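Local coordinates for DUF4974 domain-containing protein (Parabacteroides distasonis, PDB 4M0N) that is a putative anti-sigma factor of the FecR family, probably a membrane-anchored regulator that restrains its partner sigma factor, represented here by its C-terminal part, at residues E63-A68 against A100-E105; T113-V118 against R126-E131. The protein carries 1 engineered substitution. All coordinates share one frame; numbering follows the deposited sequence. Where two conformers were deposited one is given.

Interaction 1: residues E63-A68 against A100-E105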
loop_
_atom_site.group_PDB
_atom_site.type_symbol
_atom_site.label_atom_id
_atom_site.label_comp_id
_atom_site.label_asym_id
_atom_site.label_seq_id
_atom_site.Cartn_x
_atom_site.Cartn_y
_atom_site.Cartn_z
ATOM N N GLU A 63 -4.465 14.480 2.620
ATOM C CA GLU A 63 -5.135 13.692 1.585
ATOM C C GLU A 63 -4.086 12.890 0.876
ATOM O O GLU A 63 -2.993 13.389 0.603
ATOM C CB GLU A 63 -5.884 14.570 0.571
ATOM C CG GLU A 63 -7.134 15.239 1.125
ATOM C CD GLU A 63 -7.828 16.127 0.096
ATOM O OE1 GLU A 63 -7.223 16.445 -0.935
ATOM O OE2 GLU A 63 -8.972 16.527 0.349
ATOM N N MET A 64 -4.382 11.624 0.600
ATOM C CA MET A 64 -3.411 10.784 -0.010
ATOM C C MET A 64 -4.052 9.792 -0.953
ATOM O O MET A 64 -5.154 9.304 -0.709
ATOM C CB MET A 64 -2.631 10.052 1.093
ATOM C CG MET A 64 -1.431 9.299 0.580
ATOM S SD MET A 64 -1.700 7.575 0.128
ATOM C CE MET A 64 -2.119 6.920 1.749
ATOM N N GLU A 65 -3.364 9.520 -2.049
ATOM C CA GLU A 65 -3.677 8.448 -2.953
ATOM C C GLU A 65 -2.388 7.721 -3.285
ATOM O O GLU A 65 -1.382 8.354 -3.679
ATOM C CB GLU A 65 -4.356 9.016 -4.206
ATOM C CG GLU A 65 -4.772 7.984 -5.225
ATOM C CD GLU A 65 -3.636 7.619 -6.149
ATOM O OE1 GLU A 65 -3.031 8.538 -6.787
ATOM O OE2 GLU A 65 -3.357 6.429 -6.255
ATOM N N GLY A 66 -2.381 6.410 -3.051
ATOM C CA GLY A 66 -1.166 5.593 -3.152
ATOM C C GLY A 66 -0.945 4.888 -1.841
ATOM O O GLY A 66 -1.913 4.556 -1.151
ATOM N N GLU A 67 0.316 4.720 -1.450
ATOM C CA GLU A 67 0.650 4.028 -0.208
ATOM C C GLU A 67 1.616 4.817 0.616
ATOM O O GLU A 67 2.620 5.325 0.094
ATOM C CB GLU A 67 1.226 2.633 -0.523
ATOM C CG GLU A 67 1.662 1.922 0.771
ATOM C CD GLU A 67 2.060 0.490 0.532
ATOM O OE1 GLU A 67 2.649 0.164 -0.555
ATOM O OE2 GLU A 67 1.762 -0.356 1.419
ATOM N N ALA A 68 1.299 4.983 1.907
ATOM C CA ALA A 68 2.174 5.705 2.815
ATOM C C ALA A 68 2.100 5.094 4.188
ATOM O O ALA A 68 1.057 4.589 4.596
ATOM C CB ALA A 68 1.756 7.171 2.891
ATOM N N ALA A 100 -3.592 2.529 -0.716
ATOM C CA ALA A 100 -4.840 2.979 -1.370
ATOM C C ALA A 100 -4.548 3.538 -2.748
ATOM O O ALA A 100 -4.866 4.655 -3.058
ATOM C CB ALA A 100 -5.568 4.008 -0.501
ATOM N N TYR A 101 -3.892 2.741 -3.557
ATOM C CA TYR A 101 -3.597 3.123 -4.935
ATOM C C TYR A 101 -4.917 3.100 -5.710
ATOM O O TYR A 101 -5.675 2.103 -5.708
ATOM C CB TYR A 101 -2.604 2.158 -5.590
ATOM C CG TYR A 101 -1.203 2.283 -5.088
ATOM C CD1 TYR A 101 -0.345 3.261 -5.579
ATOM C CD2 TYR A 101 -0.724 1.427 -4.113
ATOM C CE1 TYR A 101 0.957 3.380 -5.125
ATOM C CE2 TYR A 101 0.568 1.530 -3.678
ATOM C CZ TYR A 101 1.397 2.505 -4.160
ATOM O OH TYR A 101 2.682 2.572 -3.708
ATOM N N GLN A 102 -5.170 4.195 -6.410
ATOM C CA GLN A 102 -6.420 4.311 -7.159
ATOM C C GLN A 102 -6.555 3.280 -8.272
ATOM O O GLN A 102 -7.694 2.856 -8.587
ATOM C CB GLN A 102 -6.639 5.761 -7.637
ATOM C CG GLN A 102 -5.710 6.250 -8.722
ATOM C CD GLN A 102 -5.850 7.753 -9.054
ATOM O OE1 GLN A 102 -6.671 8.508 -8.493
ATOM N NE2 GLN A 102 -5.039 8.180 -9.980
ATOM N N GLU A 103 -5.426 2.818 -8.818
ATOM C CA GLU A 103 -5.414 1.736 -9.820
ATOM C C GLU A 103 -5.575 0.283 -9.327
ATOM O O GLU A 103 -5.643 -0.650 -10.146
ATOM C CB GLU A 103 -4.137 1.823 -10.673
ATOM C CG GLU A 103 -2.828 1.533 -9.960
ATOM C CD GLU A 103 -2.106 2.760 -9.456
ATOM O OE1 GLU A 103 -2.858 3.783 -9.179
ATOM O OE2 GLU A 103 -0.803 2.692 -9.364
ATOM N N ASP A 104 -5.629 0.064 -8.015
ATOM C CA ASP A 104 -5.617 -1.289 -7.463
ATOM C C ASP A 104 -7.039 -1.712 -7.093
ATOM O O ASP A 104 -7.890 -0.881 -6.797
ATOM C CB ASP A 104 -4.777 -1.377 -6.188
ATOM C CG ASP A 104 -3.266 -1.317 -6.436
ATOM O OD1 ASP A 104 -2.844 -1.094 -7.603
ATOM O OD2 ASP A 104 -2.504 -1.500 -5.428
ATOM N N GLU A 105 -7.247 -3.010 -7.073
ATOM C CA GLU A 105 -8.530 -3.571 -6.674
ATOM C C GLU A 105 -8.711 -3.506 -5.157
ATOM O O GLU A 105 -9.842 -3.481 -4.687
ATOM C CB GLU A 105 -8.722 -5.008 -7.201
ATOM C CG GLU A 105 -7.818 -6.085 -6.622
ATOM C CD GLU A 105 -8.284 -7.497 -6.955
ATOM O OE1 GLU A 105 -8.630 -7.758 -8.129
ATOM O OE2 GLU A 105 -8.300 -8.350 -6.037
HETATM O O HOH W 1 -1.433 5.643 -7.812
#
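Tyr101 turns its CG anti to the carbonyl carbon (chi1 -72°); Glu65 CG is anti to the backbone N (chi1 -178°), and a bend at chi2 then sets CD. The ring covers Gly66, and the Glu65 carboxylate meets Gln102. Gly66 CA sits over one ring face, 3.7 Å from the Tyr101 ring centroid in a CH-pi contact, and Glu67 CB touches Tyr101 CE2 at 3.4 Å. A CB at Gly66 would be jammed against Glu65 O and would lie close against the ring. Gln102 N donates an almost straight bond to Glu65 OE2 (2.9 Å) on the anti side, tilted out of the carboxylate plane, and this carboxylate stacks on the Gln102 amide, planes 8° apart. A water donates to both Glu65 OE2 and Glu103 OE1, bridging like charges; Glu103 OE2 pairs with Arg176. Tyr101 OH bonds to Ala45 O, so an alanine here would probably uncover Gly66 and leave that carbonyl without this partner. Gly66 and Ala100 exchange two backbone bonds, a single antiparallel bridge at the FecR-domain corner where the chain passes from strand 60-65 of one sheet to strand 67-72 of the other, the Glu65 side chain about 4 Å from a bound magnesium ion.

Interaction 2: residues T113-V118 against R126-E131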
loop_
_atom_site.group_PDB
_atom_site.type_symbol
_atom_site.label_atom_id
_atom_site.label_comp_id
_atom_site.label_asym_id
_atom_site.label_seq_id
_atom_site.Cartn_x
_atom_site.Cartn_y
_atom_site.Cartn_z
ATOM N N THR A 113 1.525 0.432 15.415
ATOM C CA THR A 113 1.475 0.809 16.812
ATOM C C THR A 113 0.257 1.693 17.046
ATOM O O THR A 113 -0.201 2.367 16.153
ATOM C CB THR A 113 2.755 1.562 17.261
ATOM O OG1 THR A 113 2.814 2.849 16.650
ATOM C CG2 THR A 113 3.980 0.810 16.834
ATOM N N GLY A 114 -0.276 1.677 18.258
ATOM C CA GLY A 114 -1.371 2.566 18.628
ATOM C C GLY A 114 -2.730 2.060 18.180
ATOM O O GLY A 114 -2.890 0.881 17.843
ATOM N N LYS A 115 -3.693 2.985 18.102
ATOM C CA LYS A 115 -5.104 2.681 17.849
ATOM C C LYS A 115 -5.546 3.568 16.704
ATOM O O LYS A 115 -5.212 4.750 16.665
ATOM C CB LYS A 115 -5.955 2.937 19.094
ATOM C CG LYS A 115 -5.587 2.003 20.232
ATOM C CD LYS A 115 -6.508 2.141 21.416
ATOM C CE LYS A 115 -6.010 1.289 22.565
ATOM N NZ LYS A 115 -6.963 1.298 23.688
ATOM N N VAL A 116 -6.250 2.961 15.751
ATOM C CA VAL A 116 -6.631 3.636 14.536
ATOM C C VAL A 116 -8.128 3.434 14.275
ATOM O O VAL A 116 -8.640 2.325 14.418
ATOM C CB VAL A 116 -5.821 3.034 13.374
ATOM C CG1 VAL A 116 -6.264 3.578 12.064
ATOM C CG2 VAL A 116 -4.320 3.263 13.610
ATOM N N GLU A 117 -8.816 4.502 13.877
ATOM C CA GLU A 117 -10.228 4.385 13.469
ATOM C C GLU A 117 -10.310 4.553 11.957
ATOM O O GLU A 117 -9.752 5.476 11.415
ATOM C CB GLU A 117 -11.080 5.472 14.125
ATOM C CG GLU A 117 -12.556 5.399 13.797
ATOM C CD GLU A 117 -13.418 6.407 14.565
ATOM O OE1 GLU A 117 -13.402 6.378 15.808
ATOM O OE2 GLU A 117 -14.121 7.209 13.921
ATOM N N VAL A 118 -11.031 3.661 11.294
ATOM C CA VAL A 118 -11.222 3.738 9.875
ATOM C C VAL A 118 -12.680 4.014 9.608
ATOM O O VAL A 118 -13.551 3.187 9.895
ATOM C CB VAL A 118 -10.794 2.433 9.189
ATOM C CG1 VAL A 118 -10.981 2.556 7.681
ATOM C CG2 VAL A 118 -9.330 2.109 9.522
ATOM N N ARG A 126 -12.509 0.165 14.539
ATOM C CA ARG A 126 -11.306 0.521 15.252
ATOM C C ARG A 126 -10.344 -0.653 15.151
ATOM O O ARG A 126 -10.743 -1.823 15.238
ATOM C CB ARG A 126 -11.627 0.909 16.687
ATOM C CG ARG A 126 -12.405 2.215 16.750
ATOM C CD ARG A 126 -12.448 2.844 18.130
ATOM N NE ARG A 126 -13.232 2.049 19.074
ATOM C CZ ARG A 126 -13.909 2.533 20.113
ATOM N NH1 ARG A 126 -13.936 3.839 20.365
ATOM N NH2 ARG A 126 -14.583 1.699 20.898
ATOM N N LEU A 127 -9.073 -0.328 14.979
ATOM C CA LEU A 127 -8.033 -1.328 14.738
ATOM C C LEU A 127 -6.921 -1.144 15.736
ATOM O O LEU A 127 -6.620 -0.026 16.140
ATOM C CB LEU A 127 -7.443 -1.144 13.365
ATOM C CG LEU A 127 -8.382 -1.426 12.192
ATOM C CD1 LEU A 127 -7.606 -1.051 10.947
ATOM C CD2 LEU A 127 -8.852 -2.868 12.175
ATOM N N LEU A 128 -6.332 -2.272 16.124
ATOM C CA LEU A 128 -5.198 -2.314 17.008
ATOM C C LEU A 128 -3.979 -2.874 16.267
ATOM O O LEU A 128 -4.083 -3.292 15.119
ATOM C CB LEU A 128 -5.546 -3.259 18.168
ATOM C CG LEU A 128 -6.699 -2.844 19.070
ATOM C CD1 LEU A 128 -7.011 -4.017 20.012
ATOM C CD2 LEU A 128 -6.248 -1.618 19.828
ATOM N N PRO A 129 -2.808 -2.892 16.945
ATOM C CA PRO A 129 -1.613 -3.366 16.255
ATOM C C PRO A 129 -1.749 -4.758 15.677
ATOM O O PRO A 129 -2.319 -5.655 16.280
ATOM C CB PRO A 129 -0.538 -3.283 17.343
ATOM C CG PRO A 129 -0.978 -2.099 18.166
ATOM C CD PRO A 129 -2.469 -2.296 18.248
ATOM N N ASN A 130 -1.259 -4.895 14.458
ATOM C CA ASN A 130 -1.314 -6.139 13.702
ATOM C C ASN A 130 -2.730 -6.611 13.363
ATOM O O ASN A 130 -2.982 -7.792 13.188
ATOM C CB ASN A 130 -0.453 -7.198 14.339
ATOM C CG ASN A 130 0.973 -6.710 14.540
ATOM O OD1 ASN A 130 1.546 -6.094 13.640
ATOM N ND2 ASN A 130 1.471 -6.836 15.736
ATOM N N GLU A 131 -3.645 -5.646 13.312
ATOM C CA GLU A 131 -4.932 -5.790 12.666
ATOM C C GLU A 131 -4.939 -4.954 11.394
ATOM O O GLU A 131 -4.173 -4.003 11.240
ATOM C CB GLU A 131 -6.048 -5.327 13.612
ATOM C CG GLU A 131 -6.104 -6.128 14.895
ATOM C CD GLU A 131 -7.378 -5.836 15.697
ATOM O OE1 GLU A 131 -7.774 -4.641 15.755
ATOM O OE2 GLU A 131 -7.968 -6.800 16.242
#
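Val116 and Leu127 pair through both of their backbone polar groups. Val116 N donates to Leu127 O at 3.0 Å, the donor tilted 16° from the carbonyl plane, and Leu127 N returns a shorter bond to Val116 O, 2.7 Å, nearly along the C=O axis. Each acceptor also receives a CA-H...O contact from the neighbouring residue: Lys115 CA approaches Leu127 O, and Arg126 CA comes to 3.3 Å from Val116 O. Glu117 and Arg126 follow as a non-hydrogen-bonded pair, and Glu117 turns its backbone bonding away from Arg126, to Lys90 in strand 88-91, further into the sheet. Beyond the pair, Leu128 N is taken by Glu131 OE1, 2.8 Å away, on its anti side and tilted out of the carboxylate plane; Glu131 N closes back on Leu128 O, forming a type II turn through Pro129 and Asn130. The other carboxylate oxygen, Glu131 OE2, forms a salt bridge with Lys144, while Thr113 OG1 bonds to Ser95 OG. Val118 CG2 meets Leu127 CD1 at 3.9 Å on the buried face, against which Val111 and Ile133 of the second sheet pack. Lys115 lays its extended chain beside Leu128, with Lys115 CG 3.7 Å from Leu128 CD2. This is the open end of the antiparallel beta hairpin 116-120/123-127, at the border of a mixed sheet whose outermost strand is 123-127.

In the fold
The two contacts follow one another along the chain, their centres about 19 Å apart and their nearest atoms about 10 Å apart. Both reach the mixed sheet: interaction 1 through strand 60-65 in its interior, interaction 2 through the edge hairpin. The centre of interaction 1 lies about 7 Å from the centre of the chain, and most of its touching residues are buried; it brings a sheet-to-sheet corner against the loop between strands 94-100 and 106-111, using an aromatic ring and acidic side chains near magnesium. Interaction 2, its centre about 16 Å out and partly buried, depends on regular backbone pairing between neighbouring strands, with Val116, Val118 and Leu127 turned to the buried side, Glu117 and Arg126 to the other.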